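Local coordinates for protein ABC transporter (Caldanaerobius, PDB 4G68) that probably serves as the extracellular solute-binding component of an ABC transporter, capturing sugars released from xylan for uptake by the thermophilic bacterium, at residues Y206-T220 against N232-M245. Numbering follows the deposited sequence.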
ATOM      1  N   TYR C 206      -9.721   2.369  -3.927  1.00 23.75           N
ATOM      2  CA  TYR C 206     -10.944   1.941  -4.561  1.00 21.77           C
ATOM      3  C   TYR C 206     -11.006   2.553  -5.934  1.00 21.95           C
ATOM      4  O   TYR C 206     -11.212   1.812  -6.916  1.00 19.61           O
ATOM      5  CB  TYR C 206     -12.179   2.380  -3.722  1.00 23.40           C
ATOM      6  CG  TYR C 206     -12.440   1.644  -2.449  1.00 24.34           C
ATOM      7  CD1 TYR C 206     -13.694   1.067  -2.239  1.00 28.60           C
ATOM      8  CD2 TYR C 206     -11.518   1.623  -1.390  1.00 22.07           C
ATOM      9  CE1 TYR C 206     -13.981   0.407  -1.072  1.00 24.86           C
ATOM     10  CE2 TYR C 206     -11.817   0.981  -0.184  1.00 25.85           C
ATOM     11  CZ  TYR C 206     -13.064   0.392  -0.041  1.00 22.76           C
ATOM     12  OH  TYR C 206     -13.419  -0.305   1.112  1.00 26.35           O
ATOM     13  N   TYR C 207     -10.802   3.882  -6.022  1.00 22.99           N
ATOM     14  CA  TYR C 207     -10.948   4.562  -7.332  1.00 20.71           C
ATOM     15  C   TYR C 207      -9.870   4.115  -8.306  1.00 20.63           C
ATOM     16  O   TYR C 207     -10.154   3.744  -9.435  1.00 25.10           O
ATOM     17  CB  TYR C 207     -10.868   6.134  -7.211  1.00 22.15           C
ATOM     18  CG  TYR C 207     -10.873   6.699  -8.578  1.00 22.01           C
ATOM     19  CD1 TYR C 207     -12.077   6.972  -9.229  1.00 25.93           C
ATOM     20  CD2 TYR C 207      -9.687   6.840  -9.294  1.00 24.29           C
ATOM     21  CE1 TYR C 207     -12.076   7.420 -10.563  1.00 26.15           C
ATOM     22  CE2 TYR C 207      -9.671   7.241 -10.612  1.00 25.06           C
ATOM     23  CZ  TYR C 207     -10.866   7.564 -11.243  1.00 26.82           C
ATOM     24  OH  TYR C 207     -10.805   8.015 -12.549  1.00 30.57           O
ATOM     25  N   ASP C 208      -8.603   4.188  -7.878  1.00 21.09           N
ATOM     26  CA  ASP C 208      -7.500   3.596  -8.685  1.00 20.61           C
ATOM     27  C   ASP C 208      -7.778   2.203  -9.242  1.00 21.15           C
ATOM     28  O   ASP C 208      -7.565   1.962 -10.447  1.00 20.92           O
ATOM     29  CB  ASP C 208      -6.196   3.551  -7.897  1.00 20.38           C
ATOM     30  CG  ASP C 208      -5.694   4.914  -7.515  1.00 22.40           C
ATOM     31  OD1 ASP C 208      -6.346   5.881  -7.877  1.00 24.62           O
ATOM     32  OD2 ASP C 208      -4.653   5.019  -6.807  1.00 25.65           O
ATOM     33  N   MET C 209      -8.235   1.299  -8.360  1.00 20.69           N
ATOM     34  CA  MET C 209      -8.495  -0.086  -8.792  1.00 21.56           C
ATOM     35  C   MET C 209      -9.543  -0.122  -9.879  1.00 21.91           C
ATOM     36  O   MET C 209      -9.393  -0.860 -10.858  1.00 26.02           O
ATOM     37  CB  MET C 209      -8.982  -1.018  -7.669  1.00 21.26           C
ATOM     38  CG  MET C 209      -9.900  -2.126  -8.278  1.00 17.47           C
ATOM     39  SD  MET C 209      -8.872  -3.327  -9.193  1.00 25.40           S
ATOM     40  CE  MET C 209      -7.596  -3.526  -7.933  1.00 13.50           C
ATOM     41  N   ILE C 210     -10.621   0.637  -9.668  1.00 22.94           N
ATOM     42  CA  ILE C 210     -11.706   0.648 -10.610  1.00 19.16           C
ATOM     43  C   ILE C 210     -11.217   1.227 -11.939  1.00 20.07           C
ATOM     44  O   ILE C 210     -11.460   0.588 -12.980  1.00 22.64           O
ATOM     45  CB  ILE C 210     -12.994   1.351 -10.075  1.00 20.15           C
ATOM     46  CG1 ILE C 210     -13.465   0.750  -8.718  1.00 24.13           C
ATOM     47  CG2 ILE C 210     -14.075   1.311 -11.174  1.00 21.36           C
ATOM     48  CD1 ILE C 210     -14.359   1.730  -7.879  1.00 19.38           C
ATOM     49  N   ALA C 211     -10.461   2.343 -11.916  1.00 22.47           N
ATOM     50  CA  ALA C 211      -9.789   2.904 -13.164  1.00 20.11           C
ATOM     51  C   ALA C 211      -8.923   1.841 -13.832  1.00 20.79           C
ATOM     52  O   ALA C 211      -8.889   1.704 -15.065  1.00 22.28           O
ATOM     53  CB  ALA C 211      -8.976   4.179 -12.833  1.00 20.66           C
ATOM     54  N   LEU C 212      -8.228   1.039 -13.041  1.00 21.47           N
ATOM     55  CA  LEU C 212      -7.403  -0.065 -13.692  1.00 20.68           C
ATOM     56  C   LEU C 212      -8.241  -1.120 -14.370  1.00 23.61           C
ATOM     57  O   LEU C 212      -7.931  -1.597 -15.504  1.00 23.86           O
ATOM     58  CB  LEU C 212      -6.459  -0.671 -12.695  1.00 19.93           C
ATOM     59  CG  LEU C 212      -5.343  -1.651 -13.002  1.00 21.90           C
ATOM     60  CD1 LEU C 212      -4.831  -2.185 -11.668  1.00 23.76           C
ATOM     61  CD2 LEU C 212      -5.781  -2.858 -13.758  1.00 23.05           C
ATOM     62  N   ARG C 213      -9.364  -1.455 -13.735  1.00 25.28           N
ATOM     63  CA  ARG C 213     -10.295  -2.362 -14.364  1.00 25.79           C
ATOM     64  C   ARG C 213     -10.985  -1.759 -15.602  1.00 25.89           C
ATOM     65  O   ARG C 213     -11.155  -2.483 -16.575  1.00 28.34           O
ATOM     66  CB  ARG C 213     -11.317  -2.845 -13.366  1.00 25.94           C
ATOM     67  CG  ARG C 213     -10.667  -3.714 -12.326  1.00 25.35           C
ATOM     68  CD  ARG C 213     -10.672  -5.121 -12.745  1.00 22.56           C
ATOM     69  NE  ARG C 213     -10.266  -6.022 -11.642  1.00 25.40           N
ATOM     70  CZ  ARG C 213      -9.010  -6.421 -11.398  1.00 23.94           C
ATOM     71  NH1 ARG C 213      -8.019  -6.006 -12.194  1.00 20.66           N
ATOM     72  NH2 ARG C 213      -8.757  -7.291 -10.397  1.00 25.06           N
ATOM     73  N   GLU C 214     -11.337  -0.465 -15.568  1.00 24.50           N
ATOM     74  CA  GLU C 214     -12.072   0.204 -16.701  1.00 22.66           C
ATOM     75  C   GLU C 214     -11.202   0.451 -17.938  1.00 25.51           C
ATOM     76  O   GLU C 214     -11.636   0.267 -19.097  1.00 22.09           O
ATOM     77  CB  GLU C 214     -12.692   1.542 -16.299  1.00 23.33           C
ATOM     78  CG  GLU C 214     -13.807   1.537 -15.227  1.00 25.07           C
ATOM     79  CD  GLU C 214     -15.182   1.135 -15.769  1.00 27.90           C
ATOM     80  OE1 GLU C 214     -15.253   0.331 -16.735  1.00 29.57           O
ATOM     81  OE2 GLU C 214     -16.206   1.582 -15.188  1.00 27.05           O
ATOM     82  N   GLY C 215      -9.975   0.888 -17.697  1.00 25.81           N
ATOM     83  CA  GLY C 215      -9.096   1.399 -18.770  1.00 23.53           C
ATOM     84  C   GLY C 215      -7.901   0.512 -19.106  1.00 28.47           C
ATOM     85  O   GLY C 215      -7.324   0.673 -20.171  1.00 27.59           O
ATOM     86  N   GLY C 216      -7.538  -0.417 -18.210  1.00 25.14           N
ATOM     87  CA  GLY C 216      -6.289  -1.188 -18.282  1.00 25.46           C
ATOM     88  C   GLY C 216      -5.030  -0.463 -17.813  1.00 25.24           C
ATOM     89  O   GLY C 216      -5.079   0.734 -17.581  1.00 20.79           O
ATOM     90  N   VAL C 217      -3.889  -1.199 -17.709  1.00 22.11           N
ATOM     91  CA  VAL C 217      -2.661  -0.673 -17.129  1.00 23.75           C
ATOM     92  C   VAL C 217      -2.003   0.450 -17.926  1.00 22.76           C
ATOM     93  O   VAL C 217      -1.357   1.359 -17.330  1.00 20.88           O
ATOM     94  CB  VAL C 217      -1.628  -1.769 -16.704  1.00 23.74           C
ATOM     95  CG1 VAL C 217      -1.055  -2.550 -17.871  1.00 27.54           C
ATOM     96  CG2 VAL C 217      -0.560  -1.173 -15.801  1.00 26.61           C
ATOM     97  N   GLN C 218      -2.041   0.299 -19.259  1.00 24.60           N
ATOM     98  CA  GLN C 218      -1.330   1.202 -20.118  1.00 26.29           C
ATOM     99  C   GLN C 218      -1.959   2.596 -20.001  1.00 27.07           C
ATOM    100  O   GLN C 218      -1.247   3.609 -19.964  1.00 30.20           O
ATOM    101  CB  GLN C 218      -1.309   0.730 -21.586  1.00 30.33           C
ATOM    102  CG  GLN C 218      -0.299   1.497 -22.425  1.00 31.75           C
ATOM    103  CD  GLN C 218       1.081   1.496 -21.759  1.00 36.45           C
ATOM    104  OE1 GLN C 218       1.614   0.434 -21.407  1.00 35.98           O
ATOM    105  NE2 GLN C 218       1.636   2.692 -21.512  1.00 36.34           N
ATOM    106  N   LEU C 219      -3.280   2.667 -19.927  1.00 25.14           N
ATOM    107  CA  LEU C 219      -3.948   3.965 -19.940  1.00 24.91           C
ATOM    108  C   LEU C 219      -3.755   4.740 -18.625  1.00 23.55           C
ATOM    109  O   LEU C 219      -3.672   5.974 -18.653  1.00 21.13           O
ATOM    110  CB  LEU C 219      -5.447   3.822 -20.276  1.00 25.40           C
ATOM    111  CG  LEU C 219      -6.344   5.086 -20.152  1.00 26.89           C
ATOM    112  CD1 LEU C 219      -5.948   6.187 -21.149  1.00 26.36           C
ATOM    113  CD2 LEU C 219      -7.825   4.725 -20.296  1.00 25.93           C
ATOM    114  N   THR C 220      -3.785   4.026 -17.469  1.00 21.23           N
ATOM    115  CA  THR C 220      -3.408   4.593 -16.196  1.00 21.11           C
ATOM    116  C   THR C 220      -1.961   5.157 -16.265  1.00 23.37           C
ATOM    117  O   THR C 220      -1.719   6.350 -15.970  1.00 20.35           O
ATOM    118  CB  THR C 220      -3.509   3.519 -15.092  1.00 24.07           C
ATOM    119  OG1 THR C 220      -4.899   3.332 -14.752  1.00 20.91           O
ATOM    120  CG2 THR C 220      -2.725   3.933 -13.862  1.00 20.29           C
ATOM    121  N   ASN C 232     -11.015  11.222 -19.687  1.00 35.65           N
ATOM    122  CA  ASN C 232     -11.219  10.131 -20.615  1.00 37.85           C
ATOM    123  C   ASN C 232     -12.367   9.297 -20.035  1.00 39.43           C
ATOM    124  O   ASN C 232     -12.486   9.161 -18.826  1.00 35.86           O
ATOM    125  CB  ASN C 232      -9.914   9.327 -20.686  1.00 41.35           C
ATOM    126  CG  ASN C 232     -10.038   8.045 -21.488  1.00 48.73           C
ATOM    127  OD1 ASN C 232     -10.800   7.120 -21.123  1.00 49.06           O
ATOM    128  ND2 ASN C 232      -9.266   7.955 -22.586  1.00 46.83           N
ATOM    129  N   GLN C 233     -13.199   8.720 -20.893  1.00 39.76           N
ATOM    130  CA  GLN C 233     -14.424   8.032 -20.429  1.00 39.24           C
ATOM    131  C   GLN C 233     -14.167   6.911 -19.392  1.00 36.45           C
ATOM    132  O   GLN C 233     -14.928   6.731 -18.388  1.00 32.57           O
ATOM    133  CB  GLN C 233     -15.190   7.440 -21.622  1.00 38.63           C
ATOM    134  CG  GLN C 233     -16.630   7.069 -21.300  1.00 38.50           C
ATOM    135  CD  GLN C 233     -17.422   8.271 -20.834  1.00 39.49           C
ATOM    136  OE1 GLN C 233     -17.995   8.272 -19.744  1.00 43.91           O
ATOM    137  NE2 GLN C 233     -17.442   9.312 -21.657  1.00 41.72           N
ATOM    138  N   ALA C 234     -13.103   6.149 -19.646  1.00 35.57           N
ATOM    139  CA  ALA C 234     -12.753   5.046 -18.754  1.00 31.19           C
ATOM    140  C   ALA C 234     -12.651   5.518 -17.316  1.00 28.41           C
ATOM    141  O   ALA C 234     -13.068   4.784 -16.441  1.00 24.28           O
ATOM    142  CB  ALA C 234     -11.465   4.356 -19.193  1.00 30.25           C
ATOM    143  N   PHE C 235     -12.071   6.710 -17.107  1.00 26.28           N
ATOM    144  CA  PHE C 235     -11.765   7.286 -15.775  1.00 26.58           C
ATOM    145  C   PHE C 235     -13.005   7.959 -15.194  1.00 27.40           C
ATOM    146  O   PHE C 235     -13.233   7.896 -13.996  1.00 26.51           O
ATOM    147  CB  PHE C 235     -10.639   8.341 -15.848  1.00 28.70           C
ATOM    148  CG  PHE C 235      -9.237   7.784 -15.955  1.00 29.33           C
ATOM    149  CD1 PHE C 235      -8.988   6.411 -16.140  1.00 31.38           C
ATOM    150  CD2 PHE C 235      -8.142   8.645 -15.893  1.00 31.44           C
ATOM    151  CE1 PHE C 235      -7.682   5.924 -16.230  1.00 31.53           C
ATOM    152  CE2 PHE C 235      -6.827   8.144 -15.967  1.00 26.47           C
ATOM    153  CZ  PHE C 235      -6.596   6.806 -16.131  1.00 28.11           C
ATOM    154  N   THR C 236     -13.772   8.652 -16.036  1.00 25.93           N
ATOM    155  CA  THR C 236     -15.081   9.143 -15.622  1.00 24.17           C
ATOM    156  C   THR C 236     -15.937   7.922 -15.188  1.00 27.38           C
ATOM    157  O   THR C 236     -16.386   7.842 -14.002  1.00 28.22           O
ATOM    158  CB  THR C 236     -15.774   9.972 -16.735  1.00 26.54           C
ATOM    159  OG1 THR C 236     -14.824  10.889 -17.283  1.00 27.21           O
ATOM    160  CG2 THR C 236     -16.941  10.807 -16.171  1.00 20.15           C
ATOM    161  N   ASP C 237     -16.087   6.960 -16.106  1.00 28.88           N
ATOM    162  CA  ASP C 237     -16.780   5.683 -15.844  1.00 30.03           C
ATOM    163  C   ASP C 237     -16.344   5.013 -14.551  1.00 28.60           C
ATOM    164  O   ASP C 237     -17.182   4.448 -13.886  1.00 27.03           O
ATOM    165  CB  ASP C 237     -16.600   4.672 -16.969  1.00 31.06           C
ATOM    166  CG  ASP C 237     -17.501   4.942 -18.197  1.00 35.14           C
ATOM    167  OD1 ASP C 237     -18.428   5.811 -18.162  1.00 32.14           O
ATOM    168  OD2 ASP C 237     -17.261   4.229 -19.211  1.00 35.27           O
ATOM    169  N   ALA C 238     -15.038   5.054 -14.216  1.00 30.64           N
ATOM    170  CA  ALA C 238     -14.594   4.618 -12.868  1.00 24.77           C
ATOM    171  C   ALA C 238     -15.174   5.476 -11.711  1.00 26.92           C
ATOM    172  O   ALA C 238     -15.586   4.951 -10.665  1.00 25.31           O
ATOM    173  CB  ALA C 238     -13.064   4.528 -12.780  1.00 26.49           C
ATOM    174  N   ALA C 239     -15.218   6.790 -11.891  1.00 26.52           N
ATOM    175  CA  ALA C 239     -15.715   7.700 -10.853  1.00 23.59           C
ATOM    176  C   ALA C 239     -17.210   7.409 -10.683  1.00 27.41           C
ATOM    177  O   ALA C 239     -17.703   7.235  -9.557  1.00 25.53           O
ATOM    178  CB  ALA C 239     -15.452   9.148 -11.214  1.00 24.34           C
ATOM    179  N   GLN C 240     -17.909   7.292 -11.805  1.00 29.94           N
ATOM    180  CA  GLN C 240     -19.318   6.909 -11.761  1.00 32.72           C
ATOM    181  C   GLN C 240     -19.472   5.614 -10.925  1.00 32.29           C
ATOM    182  O   GLN C 240     -20.262   5.581  -9.989  1.00 34.31           O
ATOM    183  CB  GLN C 240     -19.911   6.747 -13.168  1.00 34.08           C
ATOM    184  CG  GLN C 240     -21.407   6.415 -13.180  1.00 35.85           C
ATOM    185  CD  GLN C 240     -22.205   7.396 -12.365  1.00 38.97           C
ATOM    186  OE1 GLN C 240     -22.391   8.545 -12.760  1.00 41.82           O
ATOM    187  NE2 GLN C 240     -22.656   6.958 -11.201  1.00 43.41           N
ATOM    188  N   LYS C 241     -18.701   4.579 -11.249  1.00 31.20           N
ATOM    189  CA  LYS C 241     -18.764   3.333 -10.442  1.00 31.31           C
ATOM    190  C   LYS C 241     -18.409   3.423  -8.952  1.00 28.91           C
ATOM    191  O   LYS C 241     -18.904   2.595  -8.166  1.00 29.40           O
ATOM    192  CB  LYS C 241     -17.950   2.215 -11.081  1.00 30.81           C
ATOM    193  CG  LYS C 241     -18.426   1.840 -12.472  1.00 33.68           C
ATOM    194  CD  LYS C 241     -18.631   0.360 -12.499  1.00 34.91           C
ATOM    195  CE  LYS C 241     -19.382  -0.125 -13.727  1.00 37.61           C
ATOM    196  NZ  LYS C 241     -18.503  -0.172 -14.922  1.00 33.03           N
ATOM    197  N   LEU C 242     -17.521   4.350  -8.558  1.00 28.22           N
ATOM    198  CA  LEU C 242     -17.205   4.554  -7.134  1.00 29.54           C
ATOM    199  C   LEU C 242     -18.471   5.107  -6.412  1.00 27.75           C
ATOM    200  O   LEU C 242     -18.845   4.642  -5.297  1.00 24.02           O
ATOM    201  CB  LEU C 242     -16.054   5.572  -7.007  1.00 29.09           C
ATOM    202  CG  LEU C 242     -14.835   5.380  -6.076  1.00 26.74           C
ATOM    203  CD1 LEU C 242     -14.554   6.707  -5.356  1.00 25.55           C
ATOM    204  CD2 LEU C 242     -15.029   4.296  -5.045  1.00 29.21           C
ATOM    205  N   GLN C 243     -19.123   6.089  -7.059  1.00 27.09           N
ATOM    206  CA  GLN C 243     -20.373   6.728  -6.522  1.00 29.45           C
ATOM    207  C   GLN C 243     -21.565   5.734  -6.411  1.00 28.33           C
ATOM    208  O   GLN C 243     -22.387   5.804  -5.472  1.00 31.25           O
ATOM    209  CB  GLN C 243     -20.752   8.054  -7.288  1.00 26.21           C
ATOM    210  CG  GLN C 243     -19.724   9.190  -7.026  1.00 28.15           C
ATOM    211  CD  GLN C 243     -20.234  10.606  -7.319  1.00 28.17           C
ATOM    212  OE1 GLN C 243     -19.907  11.611  -6.612  1.00 20.52           O
ATOM    213  NE2 GLN C 243     -21.082  10.693  -8.340  1.00 23.05           N
ATOM    214  N   ASP C 244     -21.650   4.832  -7.389  1.00 29.08           N
ATOM    215  CA  ASP C 244     -22.525   3.653  -7.342  1.00 30.86           C
ATOM    216  C   ASP C 244     -22.399   2.846  -6.036  1.00 33.35           C
ATOM    217  O   ASP C 244     -23.410   2.454  -5.401  1.00 32.04           O
ATOM    218  CB  ASP C 244     -22.220   2.774  -8.554  1.00 30.90           C
ATOM    219  CG  ASP C 244     -22.694   3.422  -9.855  1.00 30.82           C
ATOM    220  OD1 ASP C 244     -23.303   4.502  -9.746  1.00 28.22           O
ATOM    221  OD2 ASP C 244     -22.481   2.852 -10.950  1.00 32.15           O
ATOM    222  N   MET C 245     -21.165   2.617  -5.594  1.00 30.84           N
ATOM    223  CA  MET C 245     -20.967   1.951  -4.302  1.00 28.34           C
ATOM    224  C   MET C 245     -21.437   2.854  -3.172  1.00 29.98           C
ATOM    225  O   MET C 245     -22.010   2.382  -2.197  1.00 35.28           O
ATOM    226  CB  MET C 245     -19.479   1.591  -4.090  1.00 25.79           C
ATOM    227  CG  MET C 245     -18.878   0.661  -5.151  1.00 24.36           C
ATOM    228  SD  MET C 245     -17.114   0.345  -4.865  1.00 19.47           S
ATOM    229  CE  MET C 245     -17.152  -0.125  -3.093  1.00 20.09           C
TER
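Two donors grip Phe-235 O: Tyr-207 OH gives it a hydrogen bond of 2.8 Å, and Ala-239 N reaches it at 3.1 Å. They approach from opposite faces of the carbonyl plane, the hydroxyl tilted 34° out of it. With CG anti to its backbone N (chi1 174°), the Tyr-207 ring runs along the partner helix as a knob among Phe-235, Ala-238, Ala-239 and Leu-242, its CE1 3.8 Å from Ala-239 CB. Small residues allow the close approach: Ala-238 CB lies 3.5 Å from Ala-211 N, and the axes of 206-215 and 233-245 come within 8.4 Å at 134°. In the reverse direction, the Phe-235 ring enters between Ala-211, Leu-219 and Thr-220, where Thr-220 CA meets its edge. Glu-214 folds back at chi2, which brings OE2 to Lys-241 NZ at 2.9 Å, a salt bridge made on the syn side of the carboxylate. Glu-214 OE2 also lies 3.3 Å from Asp-237 O, a pair of acceptors whose repulsion the lysine charge probably eases. Ile-210 CD1 against Leu-242 CD2 (3.9 Å) extends the apolar seam toward Met-245. This helix pair belongs to a periplasmic-binding-protein fold; helix 398-412 covers Tyr-207, Ala-239 and Leu-242, helix 175-187 borders Lys-241 and Met-245, and Phe-276 of strand 274-278 meets Tyr-206 edge-to-face.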